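Local coordinates for hypothetical 39.9 kDa protein (Saccharomyces cerevisiae, PDB 2GA8) that acts as an ATP-dependent kinase of the P-loop class that could take part in assembling the endoplasmic reticulum membrane, at residues 29-33 with 331-337; 48-53 with 151-156; 226-232 with 258-262. All coordinates share one frame; numbering follows the deposited sequence.

Contact 1: residues 29-33 with 331-337; sequences LVGSP and LLNGRDI
Val30 and Ile337 run past each other in opposite directions, Val30 CG1 lying 4.1 Å from Ile337 CG2. Ile337 also sends its long branch toward the start of the loop, where its CD1 rests 3.7 Å from Ser32 CA, so one branched chain serves strand and loop at once. Next to it Ser32 turns its CB against the bare backbone of Gly334, 3.5 Å from that residue's CA. A side chain on Gly334 would run into Ser32 OG, and its positive phi of 87° calls for glycine as well. Ser32 OG sits between its own backbone N and carbonyl carbon (chi1 52°), from where it gives its proton to a water 2.7 Å away. The same water donates to Pro33 O and Leu332 O, tying the two segments together where no direct hydrogen bond does. The Pro33 ring lies against backbone oxygens, its CD 3.4 Å from Leu331 O, while its CG meets Leu332 CD2. Behind this surface Asn333 OD1 accepts from Arg335 N in an Asx turn, with Gly334 as N-cap of helix 335-339. Gly31, Ser32 and Pro33 belong by similarity to the ATP site, where the strand enters the P-loop (Walker A motif).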
loop_
_atom_site.group_PDB
_atom_site.type_symbol
_atom_site.label_atom_id
_atom_site.label_comp_id
_atom_site.label_asym_id
_atom_site.label_seq_id
_atom_site.Cartn_x
_atom_site.Cartn_y
_atom_site.Cartn_z
ATOM N N LEU A 29 3.979 7.480 1.302
ATOM C CA LEU A 29 3.832 8.661 0.467
ATOM C C LEU A 29 2.344 8.998 0.455
ATOM O O LEU A 29 1.530 8.232 -0.064
ATOM C CB LEU A 29 4.315 8.384 -0.962
ATOM C CG LEU A 29 4.109 9.543 -1.945
ATOM C CD1 LEU A 29 4.827 10.790 -1.433
ATOM C CD2 LEU A 29 4.635 9.144 -3.326
ATOM N N VAL A 30 1.999 10.136 1.047
ATOM C CA VAL A 30 0.613 10.582 1.114
ATOM C C VAL A 30 0.388 11.856 0.311
ATOM O O VAL A 30 1.230 12.753 0.288
ATOM C CB VAL A 30 0.180 10.863 2.582
ATOM C CG1 VAL A 30 -1.136 11.642 2.609
ATOM C CG2 VAL A 30 0.021 9.552 3.337
ATOM N N GLY A 31 -0.766 11.922 -0.337
ATOM C CA GLY A 31 -1.119 13.095 -1.111
ATOM C C GLY A 31 -2.593 13.011 -1.443
ATOM O O GLY A 31 -3.140 11.911 -1.535
ATOM N N SER A 32 -3.245 14.156 -1.615
ATOM C CA SER A 32 -4.663 14.156 -1.953
ATOM C C SER A 32 -4.822 13.801 -3.436
ATOM O O SER A 32 -3.833 13.666 -4.155
ATOM C CB SER A 32 -5.281 15.529 -1.643
ATOM O OG SER A 32 -4.534 16.580 -2.230
ATOM N N PRO A 33 -6.067 13.621 -3.905
ATOM C CA PRO A 33 -6.284 13.279 -5.313
ATOM C C PRO A 33 -5.587 14.248 -6.270
ATOM O O PRO A 33 -5.661 15.463 -6.094
ATOM C CB PRO A 33 -7.804 13.327 -5.446
ATOM C CG PRO A 33 -8.262 12.875 -4.092
ATOM C CD PRO A 33 -7.346 13.645 -3.168
ATOM N N LEU A 331 -12.764 15.821 0.284
ATOM C CA LEU A 331 -12.067 14.553 0.063
ATOM C C LEU A 331 -11.226 14.704 -1.204
ATOM O O LEU A 331 -10.256 13.973 -1.419
ATOM C CB LEU A 331 -13.063 13.409 -0.128
ATOM C CG LEU A 331 -13.934 12.988 1.053
ATOM C CD1 LEU A 331 -14.961 11.966 0.578
ATOM C CD2 LEU A 331 -13.064 12.411 2.165
ATOM N N LEU A 332 -11.613 15.666 -2.040
ATOM C CA LEU A 332 -10.921 15.932 -3.294
ATOM C C LEU A 332 -9.864 17.026 -3.204
ATOM O O LEU A 332 -8.779 16.884 -3.767
ATOM C CB LEU A 332 -11.928 16.316 -4.389
ATOM C CG LEU A 332 -12.892 15.251 -4.914
ATOM C CD1 LEU A 332 -13.818 15.880 -5.950
ATOM C CD2 LEU A 332 -12.111 14.094 -5.532
ATOM N N ASN A 333 -10.174 18.111 -2.498
ATOM C CA ASN A 333 -9.237 19.228 -2.385
ATOM C C ASN A 333 -8.145 19.026 -1.339
ATOM O O ASN A 333 -7.252 19.862 -1.201
ATOM C CB ASN A 333 -9.987 20.542 -2.114
ATOM C CG ASN A 333 -10.852 20.483 -0.866
ATOM O OD1 ASN A 333 -10.429 19.988 0.175
ATOM N ND2 ASN A 333 -12.067 21.007 -0.966
ATOM N N GLY A 334 -8.223 17.921 -0.604
ATOM C CA GLY A 334 -7.211 17.625 0.393
ATOM C C GLY A 334 -7.407 18.210 1.780
ATOM O O GLY A 334 -6.597 17.954 2.666
ATOM N N ARG A 335 -8.464 18.992 1.982
ATOM C CA ARG A 335 -8.709 19.578 3.297
ATOM C C ARG A 335 -8.919 18.522 4.380
ATOM O O ARG A 335 -8.458 18.685 5.506
ATOM C CB ARG A 335 -9.932 20.501 3.266
ATOM C CG ARG A 335 -9.691 21.852 2.615
ATOM C CD ARG A 335 -10.880 22.776 2.862
ATOM N NE ARG A 335 -10.699 24.098 2.270
ATOM C CZ ARG A 335 -11.532 25.118 2.453
ATOM N NH1 ARG A 335 -12.607 24.970 3.217
ATOM N NH2 ARG A 335 -11.293 26.287 1.872
ATOM N N ASP A 336 -9.627 17.450 4.050
ATOM C CA ASP A 336 -9.876 16.401 5.031
ATOM C C ASP A 336 -8.570 15.733 5.456
ATOM O O ASP A 336 -8.327 15.525 6.647
ATOM C CB ASP A 336 -10.844 15.365 4.465
ATOM C CG ASP A 336 -11.359 14.419 5.525
ATOM O OD1 ASP A 336 -11.998 14.896 6.486
ATOM O OD2 ASP A 336 -11.124 13.202 5.401
ATOM N N ILE A 337 -7.725 15.404 4.482
ATOM C CA ILE A 337 -6.444 14.776 4.783
ATOM C C ILE A 337 -5.581 15.679 5.672
ATOM O O ILE A 337 -4.958 15.209 6.620
ATOM C CB ILE A 337 -5.679 14.431 3.478
ATOM C CG1 ILE A 337 -6.333 13.216 2.809
ATOM C CG2 ILE A 337 -4.211 14.139 3.778
ATOM C CD1 ILE A 337 -5.872 12.984 1.373
HETATM O O HOH W 1 -6.176 17.223 -4.228
#

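Contact 2: residues 48-53 with 151-156; sequences INEKYH and DSINIA
Asn49 and His53, one turn apart on helix 47-58, face an irregular segment that runs past them into strand 156-160, with CA atoms 5.4 Å apart at Asn49 and Asn154 and 5.5 Å at His53 and Asp151. The Asn49 amide acts as a two-sided clamp on the backbone. Its OD1 takes the N-H of Ala156 at 2.9 Å, in the carbonyl plane and on a lone pair, and more weakly that of Ile155; its ND2 gives an almost straight bond (171°) to Ala156 O, which lies in the amide plane. Asparagine fits because one short, flat group offers both acceptor and donor. Cutting Asn49 back to an alanine would probably leave the N-H and C=O of Ala156, and the weakly held N-H of Ile155, without these mates and let the entry to the strand shift.

His53 uses NE2 to donate to Ile153 O at 2.8 Å; the acceptor lies in the ring plane, the donor well out of the carbonyl plane, and the bond is bent (132°). Asp151 CA sits over the centre of one ring face, 3.7 Å from the centroid, in a CH-pi contact, and Asn49 O stands over the opposite face near the rim. The imidazole lies between the two, and the bond to Ile153 O helps fix its turn.

Tyr52 supplies the apolar side: with CG opposite its backbone N (chi1 -172°), the ring presents one face to Ile155 CG2, which stands 3.8 Å from the ring centroid. Ile155 CD1 reaches on to Ile48 CG2, crossing that side chain at about a right angle. Side-chain amide and imidazole thus satisfy backbone groups of a segment that lacks regular structure, while branched aliphatic chains and an aromatic face close the buried side.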
loop_
_atom_site.group_PDB
_atom_site.type_symbol
_atom_site.label_atom_id
_atom_site.label_comp_id
_atom_site.label_asym_id
_atom_site.label_seq_id
_atom_site.Cartn_x
_atom_site.Cartn_y
_atom_site.Cartn_z
ATOM N N ILE A 48 15.240 3.162 -8.238
ATOM C CA ILE A 48 15.949 2.255 -7.344
ATOM C C ILE A 48 16.270 0.927 -8.019
ATOM O O ILE A 48 17.401 0.443 -7.940
ATOM C CB ILE A 48 15.133 2.005 -6.055
ATOM C CG1 ILE A 48 15.047 3.312 -5.250
ATOM C CG2 ILE A 48 15.790 0.900 -5.223
ATOM C CD1 ILE A 48 14.091 3.266 -4.054
ATOM N N ASN A 49 15.286 0.335 -8.684
ATOM C CA ASN A 49 15.521 -0.940 -9.345
ATOM C C ASN A 49 16.545 -0.814 -10.465
ATOM O O ASN A 49 17.343 -1.722 -10.679
ATOM C CB ASN A 49 14.211 -1.520 -9.878
ATOM C CG ASN A 49 13.306 -2.000 -8.763
ATOM O OD1 ASN A 49 13.783 -2.543 -7.765
ATOM N ND2 ASN A 49 12.001 -1.821 -8.930
ATOM N N GLU A 50 16.529 0.314 -11.170
ATOM C CA GLU A 50 17.490 0.530 -12.251
ATOM C C GLU A 50 18.910 0.598 -11.702
ATOM O O GLU A 50 19.837 0.023 -12.280
ATOM C CB GLU A 50 17.151 1.811 -13.014
ATOM C CG GLU A 50 16.034 1.619 -14.023
ATOM C CD GLU A 50 15.578 2.921 -14.652
ATOM O OE1 GLU A 50 16.446 3.750 -15.002
ATOM O OE2 GLU A 50 14.348 3.108 -14.807
ATOM N N LYS A 51 19.081 1.298 -10.583
ATOM C CA LYS A 51 20.390 1.409 -9.958
ATOM C C LYS A 51 20.876 0.021 -9.562
ATOM O O LYS A 51 22.055 -0.309 -9.726
ATOM C CB LYS A 51 20.318 2.284 -8.706
ATOM C CG LYS A 51 20.148 3.767 -8.971
ATOM C CD LYS A 51 19.881 4.506 -7.667
ATOM C CE LYS A 51 19.921 6.013 -7.849
ATOM N NZ LYS A 51 21.287 6.487 -8.219
ATOM N N TYR A 52 19.967 -0.796 -9.038
ATOM C CA TYR A 52 20.344 -2.138 -8.627
ATOM C C TYR A 52 20.740 -2.997 -9.825
ATOM O O TYR A 52 21.703 -3.758 -9.763
ATOM C CB TYR A 52 19.198 -2.816 -7.873
ATOM C CG TYR A 52 19.601 -4.138 -7.261
ATOM C CD1 TYR A 52 20.635 -4.206 -6.328
ATOM C CD2 TYR A 52 18.961 -5.324 -7.623
ATOM C CE1 TYR A 52 21.027 -5.419 -5.770
ATOM C CE2 TYR A 52 19.347 -6.547 -7.071
ATOM C CZ TYR A 52 20.377 -6.584 -6.149
ATOM O OH TYR A 52 20.758 -7.781 -5.602
ATOM N N HIS A 53 19.995 -2.873 -10.918
ATOM C CA HIS A 53 20.291 -3.654 -12.114
ATOM C C HIS A 53 21.660 -3.270 -12.666
ATOM O O HIS A 53 22.424 -4.126 -13.115
ATOM C CB HIS A 53 19.197 -3.433 -13.160
ATOM C CG HIS A 53 17.852 -3.939 -12.738
ATOM N ND1 HIS A 53 16.672 -3.443 -13.251
ATOM C CD2 HIS A 53 17.499 -4.899 -11.850
ATOM C CE1 HIS A 53 15.651 -4.073 -12.696
ATOM N NE2 HIS A 53 16.127 -4.962 -11.841
ATOM N N ASP A 151 18.133 -7.843 -14.445
ATOM C CA ASP A 151 16.983 -7.073 -14.902
ATOM C C ASP A 151 15.691 -7.708 -14.401
ATOM O O ASP A 151 14.639 -7.069 -14.381
ATOM C CB ASP A 151 16.961 -7.013 -16.432
ATOM C CG ASP A 151 18.266 -6.504 -17.017
ATOM O OD1 ASP A 151 18.693 -5.389 -16.643
ATOM O OD2 ASP A 151 18.863 -7.218 -17.852
ATOM N N SER A 152 15.781 -8.970 -13.997
ATOM C CA SER A 152 14.625 -9.705 -13.500
ATOM C C SER A 152 14.419 -9.528 -11.997
ATOM O O SER A 152 13.298 -9.632 -11.501
ATOM C CB SER A 152 14.777 -11.192 -13.823
ATOM O OG SER A 152 13.706 -11.944 -13.279
ATOM N N ILE A 153 15.500 -9.261 -11.271
ATOM C CA ILE A 153 15.407 -9.081 -9.829
ATOM C C ILE A 153 15.195 -7.621 -9.453
ATOM O O ILE A 153 16.030 -6.764 -9.747
ATOM C CB ILE A 153 16.679 -9.594 -9.118
ATOM C CG1 ILE A 153 16.845 -11.094 -9.364
ATOM C CG2 ILE A 153 16.599 -9.310 -7.625
ATOM C CD1 ILE A 153 15.702 -11.939 -8.836
ATOM N N ASN A 154 14.068 -7.345 -8.805
ATOM C CA ASN A 154 13.752 -5.995 -8.365
ATOM C C ASN A 154 13.742 -5.951 -6.850
ATOM O O ASN A 154 13.210 -6.852 -6.201
ATOM C CB ASN A 154 12.393 -5.561 -8.910
ATOM C CG ASN A 154 12.385 -5.471 -10.417
ATOM O OD1 ASN A 154 13.264 -4.852 -11.008
ATOM N ND2 ASN A 154 11.395 -6.090 -11.048
ATOM N N ILE A 155 14.335 -4.908 -6.284
ATOM C CA ILE A 155 14.382 -4.794 -4.838
ATOM C C ILE A 155 13.354 -3.816 -4.285
ATOM O O ILE A 155 13.164 -3.729 -3.076
ATOM C CB ILE A 155 15.787 -4.381 -4.348
ATOM C CG1 ILE A 155 16.232 -3.081 -5.022
ATOM C CG2 ILE A 155 16.780 -5.509 -4.633
ATOM C CD1 ILE A 155 17.493 -2.477 -4.414
ATOM N N ALA A 156 12.691 -3.083 -5.169
ATOM C CA ALA A 156 11.683 -2.123 -4.729
ATOM C C ALA A 156 10.344 -2.440 -5.377
ATOM O O ALA A 156 10.279 -2.801 -6.553
ATOM C CB ALA A 156 12.120 -0.701 -5.082
HETATM O O HOH W 2 21.646 -6.044 -15.114
#

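Contact 3: residues 226-232 with 258-262; sequences LSKTFSQ and KFTRI
Arg261 reaches the turn after helix 222-227 with two hydrogen bonds. NH2 gives a nearly linear one (174°) to Thr229 OG1 at 2.8 Å, in the guanidinium plane; NH1 gives a more bent one to Leu226 O at 2.9 Å. Leu226 O also accepts from Thr229 N, the two donors approaching from opposite faces of its carbonyl plane. Bends at chi2 and chi3 bring the guanidinium back to these two oxygens, and its NE is held by Tyr23 O. Arg261 CG lies 3.8 Å from Phe230 CE1. Arginine suits the spot because one long chain can lie against the CD1-CE1 side of the Phe230 ring and still bond in several directions.

Phe230 fills the buried middle. The edge of Phe259 points at its face in a T-shaped stack, centroids 5.0 Å apart and planes at 71°, while Leu226 O lies over the opposite face. This joins helix 222-227 and short strand 230-231, which pairs in parallel with 65-66, to the loop leading into strand 262-267 of the parallel core sheet of the P-loop fold.

Lys258 CB on Ser231 O, at 3.4 Å, is the last close touch before the packing loosens. Beyond it the place is partly exposed, which suits long polar chains such as Lys258 and Gln232. No hydrogen bond links their ends; the lysine, bent at chi3 and chi4, curls to bring its CE within 3.7 Å of Gln232 NE2.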
loop_
_atom_site.group_PDB
_atom_site.type_symbol
_atom_site.label_atom_id
_atom_site.label_comp_id
_atom_site.label_asym_id
_atom_site.label_seq_id
_atom_site.Cartn_x
_atom_site.Cartn_y
_atom_site.Cartn_z
ATOM N N LEU A 226 22.830 -5.789 0.661
ATOM C CA LEU A 226 21.508 -6.360 0.458
ATOM C C LEU A 226 21.566 -7.651 -0.359
ATOM O O LEU A 226 20.834 -8.604 -0.080
ATOM C CB LEU A 226 20.584 -5.335 -0.216
ATOM C CG LEU A 226 20.758 -4.973 -1.688
ATOM C CD1 LEU A 226 20.126 -6.054 -2.565
ATOM C CD2 LEU A 226 20.082 -3.629 -1.954
ATOM N N SER A 227 22.452 -7.684 -1.350
ATOM C CA SER A 227 22.599 -8.848 -2.219
ATOM C C SER A 227 23.007 -10.109 -1.473
ATOM O O SER A 227 22.636 -11.210 -1.863
ATOM C CB SER A 227 23.627 -8.566 -3.323
ATOM O OG SER A 227 23.164 -7.567 -4.212
ATOM N N LYS A 228 23.762 -9.940 -0.394
ATOM C CA LYS A 228 24.233 -11.073 0.394
ATOM C C LYS A 228 23.317 -11.422 1.562
ATOM O O LYS A 228 23.614 -12.337 2.323
ATOM C CB LYS A 228 25.633 -10.780 0.948
ATOM C CG LYS A 228 26.710 -10.546 -0.102
ATOM C CD LYS A 228 26.924 -11.782 -0.958
ATOM C CE LYS A 228 28.112 -11.611 -1.894
ATOM N NZ LYS A 228 28.230 -12.759 -2.833
ATOM N N THR A 229 22.199 -10.716 1.701
ATOM C CA THR A 229 21.313 -10.960 2.834
ATOM C C THR A 229 19.848 -11.286 2.545
ATOM O O THR A 229 18.995 -11.129 3.424
ATOM C CB THR A 229 21.373 -9.771 3.815
ATOM O OG1 THR A 229 21.092 -8.555 3.111
ATOM C CG2 THR A 229 22.761 -9.676 4.444
ATOM N N PHE A 230 19.554 -11.728 1.328
ATOM C CA PHE A 230 18.196 -12.116 0.978
ATOM C C PHE A 230 17.929 -13.369 1.806
ATOM O O PHE A 230 18.857 -14.137 2.087
ATOM C CB PHE A 230 18.096 -12.446 -0.514
ATOM C CG PHE A 230 18.159 -11.244 -1.415
ATOM C CD1 PHE A 230 17.157 -10.274 -1.378
ATOM C CD2 PHE A 230 19.199 -11.102 -2.333
ATOM C CE1 PHE A 230 17.187 -9.183 -2.246
ATOM C CE2 PHE A 230 19.237 -10.014 -3.206
ATOM C CZ PHE A 230 18.229 -9.052 -3.164
ATOM N N SER A 231 16.677 -13.583 2.197
ATOM C CA SER A 231 16.337 -14.742 3.015
ATOM C C SER A 231 15.290 -15.669 2.400
ATOM O O SER A 231 14.248 -15.222 1.919
ATOM C CB SER A 231 15.848 -14.286 4.389
ATOM O OG SER A 231 15.457 -15.398 5.176
ATOM N N GLN A 232 15.573 -16.966 2.438
ATOM C CA GLN A 232 14.658 -17.962 1.898
ATOM C C GLN A 232 13.398 -18.082 2.763
ATOM O O GLN A 232 12.400 -18.657 2.336
ATOM C CB GLN A 232 15.363 -19.321 1.826
ATOM C CG GLN A 232 14.615 -20.384 1.042
ATOM C CD GLN A 232 14.376 -19.979 -0.403
ATOM O OE1 GLN A 232 15.297 -19.545 -1.098
ATOM N NE2 GLN A 232 13.140 -20.129 -0.864
ATOM N N LYS A 258 10.784 -12.152 -1.410
ATOM C CA LYS A 258 11.978 -12.122 -0.577
ATOM C C LYS A 258 12.973 -11.106 -1.142
ATOM O O LYS A 258 13.830 -10.601 -0.421
ATOM C CB LYS A 258 12.639 -13.505 -0.526
ATOM C CG LYS A 258 13.111 -14.024 -1.889
ATOM C CD LYS A 258 13.889 -15.339 -1.770
ATOM C CE LYS A 258 13.015 -16.472 -1.241
ATOM N NZ LYS A 258 11.883 -16.796 -2.153
ATOM N N PHE A 259 12.854 -10.796 -2.429
ATOM C CA PHE A 259 13.776 -9.847 -3.050
ATOM C C PHE A 259 13.396 -8.397 -2.814
ATOM O O PHE A 259 14.217 -7.500 -2.995
ATOM C CB PHE A 259 13.885 -10.125 -4.550
ATOM C CG PHE A 259 14.468 -11.468 -4.861
ATOM C CD1 PHE A 259 15.792 -11.750 -4.547
ATOM C CD2 PHE A 259 13.681 -12.471 -5.415
ATOM C CE1 PHE A 259 16.326 -13.015 -4.776
ATOM C CE2 PHE A 259 14.202 -13.736 -5.647
ATOM C CZ PHE A 259 15.529 -14.008 -5.325
ATOM N N THR A 260 12.154 -8.168 -2.403
ATOM C CA THR A 260 11.687 -6.813 -2.138
ATOM C C THR A 260 12.240 -6.330 -0.798
ATOM O O THR A 260 11.816 -6.795 0.261
ATOM C CB THR A 260 10.154 -6.756 -2.083
ATOM O OG1 THR A 260 9.604 -7.419 -3.233
ATOM C CG2 THR A 260 9.688 -5.313 -2.065
ATOM N N ARG A 261 13.182 -5.390 -0.849
ATOM C CA ARG A 261 13.791 -4.861 0.366
ATOM C C ARG A 261 13.333 -3.430 0.653
ATOM O O ARG A 261 13.674 -2.850 1.682
ATOM C CB ARG A 261 15.316 -4.920 0.242
ATOM C CG ARG A 261 15.843 -6.307 -0.112
ATOM C CD ARG A 261 15.558 -7.338 0.988
ATOM N NE ARG A 261 16.474 -7.211 2.121
ATOM C CZ ARG A 261 17.732 -7.653 2.124
ATOM N NH1 ARG A 261 18.228 -8.267 1.055
ATOM N NH2 ARG A 261 18.505 -7.456 3.186
ATOM N N ILE A 262 12.567 -2.873 -0.278
ATOM C CA ILE A 262 12.036 -1.524 -0.156
ATOM C C ILE A 262 10.581 -1.577 -0.612
ATOM O O ILE A 262 10.291 -2.017 -1.723
ATOM C CB ILE A 262 12.817 -0.533 -1.054
ATOM C CG1 ILE A 262 14.245 -0.378 -0.532
ATOM C CG2 ILE A 262 12.115 0.816 -1.096
ATOM C CD1 ILE A 262 15.171 0.313 -1.500
#

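Contacts 2 and 3 form one continuous region, their centres 12 Å apart on the same side of the chain's centre. Their backbones probably join by a hydrogen bond between Ile155 O and Arg261 N (2.8 Å), their hydroxyls by one between Tyr52 OH and Ser227 OG (2.8 Å), and Tyr52 CE1 packs 3.4 Å from Leu226 CD1. The two lead into neighbouring strands of the parallel sheet, 156-160 and 262-267. Contact 1, which holds part of the ATP site assigned by similarity, is separate: its centre is 31 Å from that of contact 2 and 34 Å from that of contact 3, with about 11 Å between nearest atoms in both cases. Along the chain it encloses both others.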